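Local coordinates for protein endoglucanase (Clostridium thermocellum, PDB 2YIK) that is a family 9 glycoside hydrolase that probably cleaves the internal beta-1,4 links of cellulose as an endoglucanase, at residues W207-E212 against F252-K257; D246-L251 against A287-A292; Y139-Q144 against A399-L404. All coordinates share one frame; numbering follows the deposited sequence.

Interaction 1: W207-E212 against F252-K257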
loop_
_atom_site.group_PDB
_atom_site.type_symbol
_atom_site.label_atom_id
_atom_site.label_comp_id
_atom_site.label_asym_id
_atom_site.label_seq_id
_atom_site.Cartn_x
_atom_site.Cartn_y
_atom_site.Cartn_z
ATOM N N TRP A 207 -7.548 16.014 -7.979
ATOM C CA TRP A 207 -8.872 15.408 -8.067
ATOM C C TRP A 207 -9.375 15.185 -6.643
ATOM O O TRP A 207 -8.660 14.655 -5.782
ATOM C CB TRP A 207 -8.810 14.101 -8.877
ATOM C CG TRP A 207 -8.034 14.233 -10.190
ATOM C CD1 TRP A 207 -6.683 14.372 -10.328
ATOM C CD2 TRP A 207 -8.570 14.216 -11.526
ATOM N NE1 TRP A 207 -6.340 14.436 -11.659
ATOM C CE2 TRP A 207 -7.476 14.343 -12.415
ATOM C CE3 TRP A 207 -9.860 14.106 -12.056
ATOM C CZ2 TRP A 207 -7.637 14.360 -13.809
ATOM C CZ3 TRP A 207 -10.020 14.122 -13.448
ATOM C CH2 TRP A 207 -8.911 14.248 -14.303
ATOM N N PHE A 208 -10.613 15.607 -6.402
ATOM C CA PHE A 208 -11.201 15.546 -5.072
ATOM C C PHE A 208 -12.486 14.752 -4.959
ATOM O O PHE A 208 -13.316 14.779 -5.864
ATOM C CB PHE A 208 -11.513 16.968 -4.572
ATOM C CG PHE A 208 -10.308 17.861 -4.436
ATOM C CD1 PHE A 208 -9.587 18.268 -5.553
ATOM C CD2 PHE A 208 -9.902 18.310 -3.180
ATOM C CE1 PHE A 208 -8.481 19.102 -5.425
ATOM C CE2 PHE A 208 -8.798 19.144 -3.044
ATOM C CZ PHE A 208 -8.088 19.541 -4.166
ATOM N N ILE A 209 -12.649 14.050 -3.838
ATOM C CA ILE A 209 -13.888 13.324 -3.580
ATOM C C ILE A 209 -14.709 14.298 -2.742
ATOM O O ILE A 209 -14.198 14.947 -1.824
ATOM C CB ILE A 209 -13.694 12.010 -2.782
ATOM C CG1 ILE A 209 -13.095 10.937 -3.687
ATOM C CG2 ILE A 209 -15.045 11.499 -2.271
ATOM C CD1 ILE A 209 -11.707 10.542 -3.299
ATOM N N THR A 210 -15.988 14.369 -3.068
ATOM C CA THR A 210 -16.936 15.271 -2.448
ATOM C C THR A 210 -18.200 14.463 -2.132
ATOM O O THR A 210 -18.350 13.345 -2.622
ATOM C CB THR A 210 -17.196 16.404 -3.477
ATOM O OG1 THR A 210 -16.405 17.548 -3.142
ATOM C CG2 THR A 210 -18.633 16.742 -3.579
ATOM N N LYS A 211 -19.105 15.007 -1.324
ATOM C CA LYS A 211 -20.329 14.282 -1.009
ATOM C C LYS A 211 -21.233 14.205 -2.246
ATOM O O LYS A 211 -22.223 13.472 -2.256
ATOM C CB LYS A 211 -21.089 14.973 0.123
ATOM C CG LYS A 211 -21.886 16.205 -0.309
ATOM C CD LYS A 211 -22.369 17.004 0.892
ATOM C CE LYS A 211 -23.287 16.184 1.783
ATOM N NZ LYS A 211 -24.707 16.216 1.299
ATOM N N GLU A 212 -20.884 14.957 -3.285
ATOM C CA GLU A 212 -21.686 14.994 -4.503
ATOM C C GLU A 212 -21.566 13.770 -5.415
ATOM O O GLU A 212 -22.397 13.574 -6.297
ATOM C CB GLU A 212 -21.383 16.289 -5.264
ATOM C CG GLU A 212 -21.656 17.516 -4.392
ATOM C CD GLU A 212 -21.581 18.836 -5.125
ATOM O OE1 GLU A 212 -21.072 18.875 -6.264
ATOM O OE2 GLU A 212 -22.024 19.851 -4.548
ATOM N N PHE A 252 -13.989 7.594 7.573
ATOM C CA PHE A 252 -14.905 6.455 7.589
ATOM C C PHE A 252 -16.350 6.918 7.708
ATOM O O PHE A 252 -17.240 6.352 7.069
ATOM C CB PHE A 252 -14.608 5.496 8.744
ATOM C CG PHE A 252 -15.431 4.228 8.697
ATOM C CD1 PHE A 252 -15.003 3.130 7.949
ATOM C CD2 PHE A 252 -16.652 4.147 9.368
ATOM C CE1 PHE A 252 -15.785 1.967 7.867
ATOM C CE2 PHE A 252 -17.438 2.994 9.292
ATOM C CZ PHE A 252 -17.002 1.901 8.539
ATOM N N ASP A 253 -16.589 7.942 8.524
ATOM C CA ASP A 253 -17.941 8.454 8.702
ATOM C C ASP A 253 -18.472 9.052 7.402
ATOM O O ASP A 253 -19.659 8.951 7.097
ATOM C CB ASP A 253 -17.976 9.512 9.803
ATOM C CG ASP A 253 -19.385 9.787 10.280
ATOM O OD1 ASP A 253 -20.048 8.828 10.730
ATOM O OD2 ASP A 253 -19.838 10.946 10.205
ATOM N N PHE A 254 -17.581 9.678 6.647
ATOM C CA PHE A 254 -17.932 10.271 5.369
ATOM C C PHE A 254 -18.321 9.128 4.420
ATOM O O PHE A 254 -19.315 9.214 3.708
ATOM C CB PHE A 254 -16.726 11.053 4.829
ATOM C CG PHE A 254 -16.917 11.623 3.446
ATOM C CD1 PHE A 254 -16.695 10.830 2.320
ATOM C CD2 PHE A 254 -17.289 12.955 3.266
ATOM C CE1 PHE A 254 -16.823 11.356 1.026
ATOM C CE2 PHE A 254 -17.420 13.497 1.974
ATOM C CZ PHE A 254 -17.190 12.690 0.852
ATOM N N ALA A 255 -17.536 8.054 4.425
ATOM C CA ALA A 255 -17.826 6.907 3.560
ATOM C C ALA A 255 -19.138 6.250 3.974
ATOM O O ALA A 255 -19.957 5.890 3.135
ATOM C CB ALA A 255 -16.679 5.881 3.621
ATOM N N GLU A 256 -19.337 6.105 5.278
ATOM C CA GLU A 256 -20.543 5.477 5.804
ATOM C C GLU A 256 -21.818 6.261 5.499
ATOM O O GLU A 256 -22.791 5.707 5.004
ATOM C CB GLU A 256 -20.422 5.304 7.317
ATOM C CG GLU A 256 -21.599 4.589 7.943
ATOM C CD GLU A 256 -21.505 4.520 9.448
ATOM O OE1 GLU A 256 -20.380 4.533 9.983
ATOM O OE2 GLU A 256 -22.560 4.436 10.103
ATOM N N LYS A 257 -21.784 7.555 5.801
ATOM C CA LYS A 257 -22.916 8.460 5.625
ATOM C C LYS A 257 -23.360 8.779 4.206
ATOM O O LYS A 257 -24.544 9.005 3.963
ATOM C CB LYS A 257 -22.618 9.777 6.341
ATOM C CG LYS A 257 -23.145 9.859 7.770
ATOM C CD LYS A 257 -22.846 8.606 8.579
ATOM C CE LYS A 257 -23.460 8.703 9.985
ATOM N NZ LYS A 257 -22.922 9.884 10.747
#
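A chi1 of 175° swings the Phe-254 ring off helix 238-257, opposite the residue's own N, and across to the chain leaving strand 206-209. There it meets Ile-209, where chi1 of -75° sets CG1 beside the backbone N and opposite the carbonyl carbon, leaving CG2 as the branch that meets the ring. Ile-209 CG2 comes to 3.7 Å from Phe-254 CE1. It approaches at a slant, neither squarely over the ring face nor in line with its rim.

The far end of the ring touches backbone. Phe-254 CZ is 3.6 Å from the carbonyl carbon C of Thr-210, which lies at the ring edge and in its plane, and the amide N of Lys-211 is 3.7 Å from the same CZ. The phenyl thus runs edge-on into the peptide joining these two residues. No hydrogen bond crosses the contact; it is van der Waals packing of about 116 Å² in total, more than half of it on Phe-254. Only the beginning of the Lys-211 side chain comes near, with CB 4.4 Å from Phe-254 CE2, and its amine end heads off in another direction.

Next to the phenylalanine, one turn of the helix is tied by its own salt bridge: Lys-257 NZ reaches back to Asp-253 OD1 at 3.1 Å and uses that oxygen's syn lone pair, while its bond to OD2 of the same carboxylate is weak.

Ile-219 packs on both Ile-209 and Phe-254, so helix 216-233 backs both sides of the contact. Phe-254, near the C-terminal end of helix 238-257, thus packs on Ile-209 of strand 206-209, which pairs with strand 177-184, and on the residues that follow it.

Interaction 2: D246-L251 against A287-A292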
loop_
_atom_site.group_PDB
_atom_site.type_symbol
_atom_site.label_atom_id
_atom_site.label_comp_id
_atom_site.label_asym_id
_atom_site.label_seq_id
_atom_site.Cartn_x
_atom_site.Cartn_y
_atom_site.Cartn_z
ATOM N N ASP A 246 -8.303 10.405 14.583
ATOM C CA ASP A 246 -9.373 11.379 14.402
ATOM C C ASP A 246 -9.702 11.525 12.912
ATOM O O ASP A 246 -10.875 11.531 12.520
ATOM C CB ASP A 246 -8.972 12.734 14.989
ATOM C CG ASP A 246 -9.983 13.816 14.689
ATOM O OD1 ASP A 246 -11.168 13.631 14.995
ATOM O OD2 ASP A 246 -9.599 14.864 14.145
ATOM N N TYR A 247 -8.672 11.640 12.081
ATOM C CA TYR A 247 -8.883 11.750 10.643
ATOM C C TYR A 247 -9.468 10.444 10.085
ATOM O O TYR A 247 -10.345 10.468 9.220
ATOM C CB TYR A 247 -7.567 12.084 9.926
ATOM C CG TYR A 247 -7.240 13.564 9.867
ATOM C CD1 TYR A 247 -6.737 14.243 10.981
ATOM C CD2 TYR A 247 -7.433 14.288 8.688
ATOM C CE1 TYR A 247 -6.430 15.613 10.917
ATOM C CE2 TYR A 247 -7.135 15.650 8.611
ATOM C CZ TYR A 247 -6.633 16.307 9.726
ATOM O OH TYR A 247 -6.342 17.652 9.642
ATOM N N ALA A 248 -8.993 9.307 10.586
ATOM C CA ALA A 248 -9.487 8.009 10.124
ATOM C C ALA A 248 -10.996 7.869 10.349
ATOM O O ALA A 248 -11.739 7.502 9.432
ATOM C CB ALA A 248 -8.741 6.867 10.833
ATOM N N LYS A 249 -11.440 8.169 11.569
ATOM C CA LYS A 249 -12.858 8.081 11.918
ATOM C C LYS A 249 -13.719 9.026 11.080
ATOM O O LYS A 249 -14.838 8.683 10.711
ATOM C CB LYS A 249 -13.072 8.429 13.390
ATOM C CG LYS A 249 -12.480 7.476 14.411
ATOM C CD LYS A 249 -12.479 8.182 15.767
ATOM C CE LYS A 249 -12.495 7.221 16.938
ATOM N NZ LYS A 249 -12.608 7.974 18.249
ATOM N N ALA A 250 -13.201 10.220 10.806
ATOM C CA ALA A 250 -13.929 11.212 10.019
ATOM C C ALA A 250 -14.102 10.728 8.588
ATOM O O ALA A 250 -15.183 10.843 8.012
ATOM C CB ALA A 250 -13.185 12.546 10.037
ATOM N N LEU A 251 -13.031 10.192 8.014
ATOM C CA LEU A 251 -13.094 9.678 6.656
ATOM C C LEU A 251 -14.084 8.512 6.612
ATOM O O LEU A 251 -14.950 8.464 5.735
ATOM C CB LEU A 251 -11.704 9.236 6.187
ATOM C CG LEU A 251 -10.759 10.386 5.826
ATOM C CD1 LEU A 251 -9.317 9.900 5.798
ATOM C CD2 LEU A 251 -11.165 10.965 4.474
ATOM N N ALA A 287 -12.575 -2.860 10.122
ATOM C CA ALA A 287 -11.875 -3.824 10.966
ATOM C C ALA A 287 -10.750 -3.145 11.739
ATOM O O ALA A 287 -10.590 -3.373 12.931
ATOM C CB ALA A 287 -11.309 -4.963 10.120
ATOM N N TRP A 288 -9.964 -2.321 11.052
ATOM C CA TRP A 288 -8.866 -1.622 11.705
ATOM C C TRP A 288 -9.366 -0.616 12.732
ATOM O O TRP A 288 -8.735 -0.417 13.771
ATOM C CB TRP A 288 -7.988 -0.907 10.679
ATOM C CG TRP A 288 -7.011 -1.818 10.008
ATOM C CD1 TRP A 288 -7.097 -2.334 8.745
ATOM C CD2 TRP A 288 -5.803 -2.342 10.578
ATOM N NE1 TRP A 288 -6.012 -3.142 8.490
ATOM C CE2 TRP A 288 -5.206 -3.164 9.592
ATOM C CE3 TRP A 288 -5.168 -2.188 11.816
ATOM C CZ2 TRP A 288 -3.998 -3.836 9.820
ATOM C CZ3 TRP A 288 -3.965 -2.858 12.039
ATOM C CH2 TRP A 288 -3.393 -3.669 11.042
ATOM N N LEU A 289 -10.491 0.025 12.435
ATOM C CA LEU A 289 -11.055 0.990 13.364
ATOM C C LEU A 289 -11.590 0.299 14.618
ATOM O O LEU A 289 -11.572 0.884 15.700
ATOM C CB LEU A 289 -12.153 1.814 12.685
ATOM C CG LEU A 289 -11.591 2.952 11.822
ATOM C CD1 LEU A 289 -12.653 3.480 10.885
ATOM C CD2 LEU A 289 -11.055 4.063 12.724
ATOM N N TYR A 290 -12.057 -0.943 14.485
ATOM C CA TYR A 290 -12.548 -1.645 15.666
ATOM C C TYR A 290 -11.330 -2.000 16.504
ATOM O O TYR A 290 -11.348 -1.880 17.728
ATOM C CB TYR A 290 -13.302 -2.927 15.312
ATOM C CG TYR A 290 -13.774 -3.671 16.549
ATOM C CD1 TYR A 290 -14.920 -3.269 17.244
ATOM C CD2 TYR A 290 -13.033 -4.735 17.071
ATOM C CE1 TYR A 290 -15.312 -3.907 18.429
ATOM C CE2 TYR A 290 -13.415 -5.376 18.247
ATOM C CZ TYR A 290 -14.554 -4.958 18.920
ATOM O OH TYR A 290 -14.923 -5.607 20.077
ATOM N N LEU A 291 -10.263 -2.420 15.828
ATOM C CA LEU A 291 -9.022 -2.784 16.499
ATOM C C LEU A 291 -8.493 -1.576 17.279
ATOM O O LEU A 291 -7.989 -1.712 18.393
ATOM C CB LEU A 291 -7.997 -3.248 15.454
ATOM C CG LEU A 291 -6.899 -4.248 15.835
ATOM C CD1 LEU A 291 -7.499 -5.438 16.570
ATOM C CD2 LEU A 291 -6.177 -4.715 14.564
ATOM N N ALA A 292 -8.638 -0.392 16.694
ATOM C CA ALA A 292 -8.164 0.837 17.312
ATOM C C ALA A 292 -9.043 1.399 18.419
ATOM O O ALA A 292 -8.548 1.980 19.383
ATOM C CB ALA A 292 -7.961 1.911 16.234
#
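This is buried helix-to-helix packing, made by Leu-289 of helix 279-293 against Ala-248 and Lys-249 of helix 238-257. Leu-289 contributes more than half of the roughly 103 Å² buried here. One methyl does the touching: CD2 is 4.1 Å from Ala-248 CB and also 4.1 Å from Lys-249 CG, so it bears on two successive residues of the facing helix. With chi1 at -80°, Leu-289 carries CG beside its backbone N and opposite the carbonyl carbon, and the CD2 branch continues from there to the other helix. The backbones come closest at this point, with Lys-249 CA 7.5 Å from Leu-289 CA.

Family 9 enzymes have an (alpha/alpha)6 barrel, and the pairing of these two helices is consistent with it. Helix 216-233 joins the same layer of packing, where its Leu-226 touches Ala-248 and Leu-251. Leu-245, Phe-252 and Tyr-298 also pack on Leu-289, and Tyr-298, from helix 296-305, lies against Lys-249 as well.

Lys-249 gives the contact only the root of its side chain. It crosses the leucine at a slant, and after CG the rest of it stretches away from Leu-289.

Interaction 3: Y139-Q144 against A399-L404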
loop_
_atom_site.group_PDB
_atom_site.type_symbol
_atom_site.label_atom_id
_atom_site.label_comp_id
_atom_site.label_asym_id
_atom_site.label_seq_id
_atom_site.Cartn_x
_atom_site.Cartn_y
_atom_site.Cartn_z
ATOM N N TYR A 139 3.047 -3.097 11.765
ATOM C CA TYR A 139 2.240 -3.411 12.938
ATOM C C TYR A 139 2.442 -4.861 13.382
ATOM O O TYR A 139 2.590 -5.133 14.573
ATOM C CB TYR A 139 0.758 -3.166 12.633
ATOM C CG TYR A 139 -0.203 -3.712 13.675
ATOM C CD1 TYR A 139 -0.322 -3.125 14.940
ATOM C CD2 TYR A 139 -0.983 -4.829 13.395
ATOM C CE1 TYR A 139 -1.207 -3.652 15.904
ATOM C CE2 TYR A 139 -1.857 -5.362 14.343
ATOM C CZ TYR A 139 -1.968 -4.774 15.590
ATOM O OH TYR A 139 -2.840 -5.337 16.508
ATOM N N GLU A 140 2.452 -5.785 12.422
ATOM C CA GLU A 140 2.621 -7.204 12.719
ATOM C C GLU A 140 4.027 -7.586 13.151
ATOM O O GLU A 140 4.199 -8.329 14.117
ATOM C CB GLU A 140 2.268 -8.067 11.499
ATOM C CG GLU A 140 0.832 -7.995 11.043
ATOM C CD GLU A 140 -0.114 -8.828 11.890
ATOM O OE1 GLU A 140 0.329 -9.467 12.862
ATOM O OE2 GLU A 140 -1.315 -8.846 11.579
ATOM N N PHE A 141 5.028 -7.083 12.439
ATOM C CA PHE A 141 6.409 -7.447 12.729
ATOM C C PHE A 141 7.323 -6.330 13.245
ATOM O O PHE A 141 8.511 -6.292 12.909
ATOM C CB PHE A 141 7.015 -8.099 11.473
ATOM C CG PHE A 141 6.145 -9.189 10.872
ATOM C CD1 PHE A 141 5.801 -10.317 11.615
ATOM C CD2 PHE A 141 5.645 -9.068 9.575
ATOM C CE1 PHE A 141 4.967 -11.310 11.075
ATOM C CE2 PHE A 141 4.811 -10.053 9.026
ATOM C CZ PHE A 141 4.473 -11.175 9.780
ATOM N N LYS A 142 6.784 -5.444 14.081
ATOM C CA LYS A 142 7.573 -4.337 14.631
ATOM C C LYS A 142 8.863 -4.836 15.306
ATOM O O LYS A 142 9.908 -4.199 15.198
ATOM C CB LYS A 142 6.739 -3.523 15.641
ATOM C CG LYS A 142 7.236 -2.068 15.828
ATOM C CD LYS A 142 6.573 -1.304 16.996
ATOM C CE LYS A 142 5.074 -0.975 16.800
ATOM N NZ LYS A 142 4.524 -1.066 15.391
ATOM N N ASP A 143 8.793 -5.973 15.996
ATOM C CA ASP A 143 9.973 -6.520 16.673
ATOM C C ASP A 143 11.153 -6.694 15.729
ATOM O O ASP A 143 12.287 -6.389 16.085
ATOM C CB ASP A 143 9.665 -7.874 17.311
ATOM C CG ASP A 143 8.754 -7.760 18.503
ATOM O OD1 ASP A 143 8.726 -6.677 19.119
ATOM O OD2 ASP A 143 8.076 -8.754 18.834
ATOM N N GLN A 144 10.874 -7.192 14.528
ATOM C CA GLN A 144 11.908 -7.419 13.530
ATOM C C GLN A 144 12.468 -6.135 12.937
ATOM O O GLN A 144 13.656 -6.068 12.635
ATOM C CB GLN A 144 11.385 -8.330 12.418
ATOM C CG GLN A 144 11.268 -9.799 12.819
ATOM C CD GLN A 144 10.259 -10.043 13.937
ATOM O OE1 GLN A 144 9.083 -9.701 13.816
ATOM N NE2 GLN A 144 10.719 -10.652 15.030
ATOM N N ALA A 399 1.026 -12.904 -0.842
ATOM C CA ALA A 399 0.679 -14.221 -0.316
ATOM C C ALA A 399 1.687 -14.578 0.771
ATOM O O ALA A 399 1.331 -15.167 1.790
ATOM C CB ALA A 399 0.712 -15.269 -1.430
ATOM N N GLN A 400 2.951 -14.227 0.542
ATOM C CA GLN A 400 4.003 -14.491 1.520
ATOM C C GLN A 400 3.662 -13.781 2.828
ATOM O O GLN A 400 3.766 -14.359 3.913
ATOM C CB GLN A 400 5.357 -13.986 1.008
ATOM C CG GLN A 400 5.985 -14.809 -0.115
ATOM C CD GLN A 400 7.383 -14.318 -0.468
ATOM O OE1 GLN A 400 8.182 -14.019 0.421
ATOM N NE2 GLN A 400 7.687 -14.238 -1.762
ATOM N N LEU A 401 3.265 -12.517 2.720
ATOM C CA LEU A 401 2.904 -11.733 3.893
ATOM C C LEU A 401 1.782 -12.418 4.661
ATOM O O LEU A 401 1.900 -12.631 5.865
ATOM C CB LEU A 401 2.465 -10.324 3.487
ATOM C CG LEU A 401 1.992 -9.418 4.629
ATOM C CD1 LEU A 401 3.121 -9.229 5.638
ATOM C CD2 LEU A 401 1.549 -8.075 4.066
ATOM N N ILE A 402 0.704 -12.772 3.961
ATOM C CA ILE A 402 -0.430 -13.441 4.601
ATOM C C ILE A 402 0.028 -14.745 5.241
ATOM O O ILE A 402 -0.403 -15.089 6.335
ATOM C CB ILE A 402 -1.570 -13.755 3.594
ATOM C CG1 ILE A 402 -2.111 -12.452 2.998
ATOM C CG2 ILE A 402 -2.677 -14.561 4.286
ATOM C CD1 ILE A 402 -2.761 -11.559 3.996
ATOM N N ALA A 403 0.910 -15.465 4.559
ATOM C CA ALA A 403 1.415 -16.729 5.086
ATOM C C ALA A 403 2.142 -16.529 6.421
ATOM O O ALA A 403 1.945 -17.291 7.367
ATOM C CB ALA A 403 2.356 -17.372 4.076
ATOM N N LEU A 404 2.980 -15.497 6.482
ATOM C CA LEU A 404 3.757 -15.192 7.679
ATOM C C LEU A 404 2.890 -14.643 8.818
ATOM O O LEU A 404 3.159 -14.900 9.987
ATOM C CB LEU A 404 4.878 -14.219 7.311
ATOM C CG LEU A 404 5.826 -14.858 6.280
ATOM C CD1 LEU A 404 6.561 -13.795 5.484
ATOM C CD2 LEU A 404 6.796 -15.780 7.006
#
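Phe-141 reaches Leu-401 and Leu-404 of helix 392-408, bringing together parts of the (alpha/alpha)6 barrel that lie more than 250 residues apart in sequence. It sits at the break between helix 124-140 and helix 142-147: it is the first residue to leave the first helix and occupies the N-cap position of the second.

Two apolar contacts use the ring. Leu-401 CD1 lies in the ring plane at the edge, 3.9 Å from Phe-141 CE2; chi1 177° brings the leucine CG round to the phenylalanine side and chi2 near 60° sets CD1 at the ring. Leu-404 CB approaches Phe-141 CZ from off the plane, also at 3.9 Å, the side chains crossing at about a right angle.

One ring face is covered by Glu-140, with CB 3.9 Å above the ring centre. On helix 499-516, Ala-510 and Arg-514 also touch Phe-141.

No hydrogen bond joins the two segments, but beside the packing Glu-140 OE1 makes a salt bridge to Lys-408 at the end of the same helix 392-408 and accepts a hydrogen bond from His-409.

The ring edge also meets backbone: Phe-141 CZ is 3.9 Å from Leu-404 C, and the carbonyl O of Leu-404 stands in the ring plane, 4.2 Å from Phe-141 CE1.

In the fold
The three contacts form a chain through the helical barrel. Interactions 1 and 2 share helix 238-257, have centres about 15 Å apart and touch where Phe-252 CB meets Leu-289 CD1 at 3.5 Å. Interaction 2 in turn meets interaction 3, whose Tyr-139 CD2 lies 3.6 Å from Trp-288 CH2 in an edge-to-face pair. Interactions 1 and 3 do not touch: their nearest atoms are about 17 Å apart, and they lie on opposite sides of the chain's centre. In sequence, both other contacts fall inside the loop closed by interaction 3. All three are away from the predicted active-site His-451; a calcium ion is about 13 Å from the Ile-209 side chain.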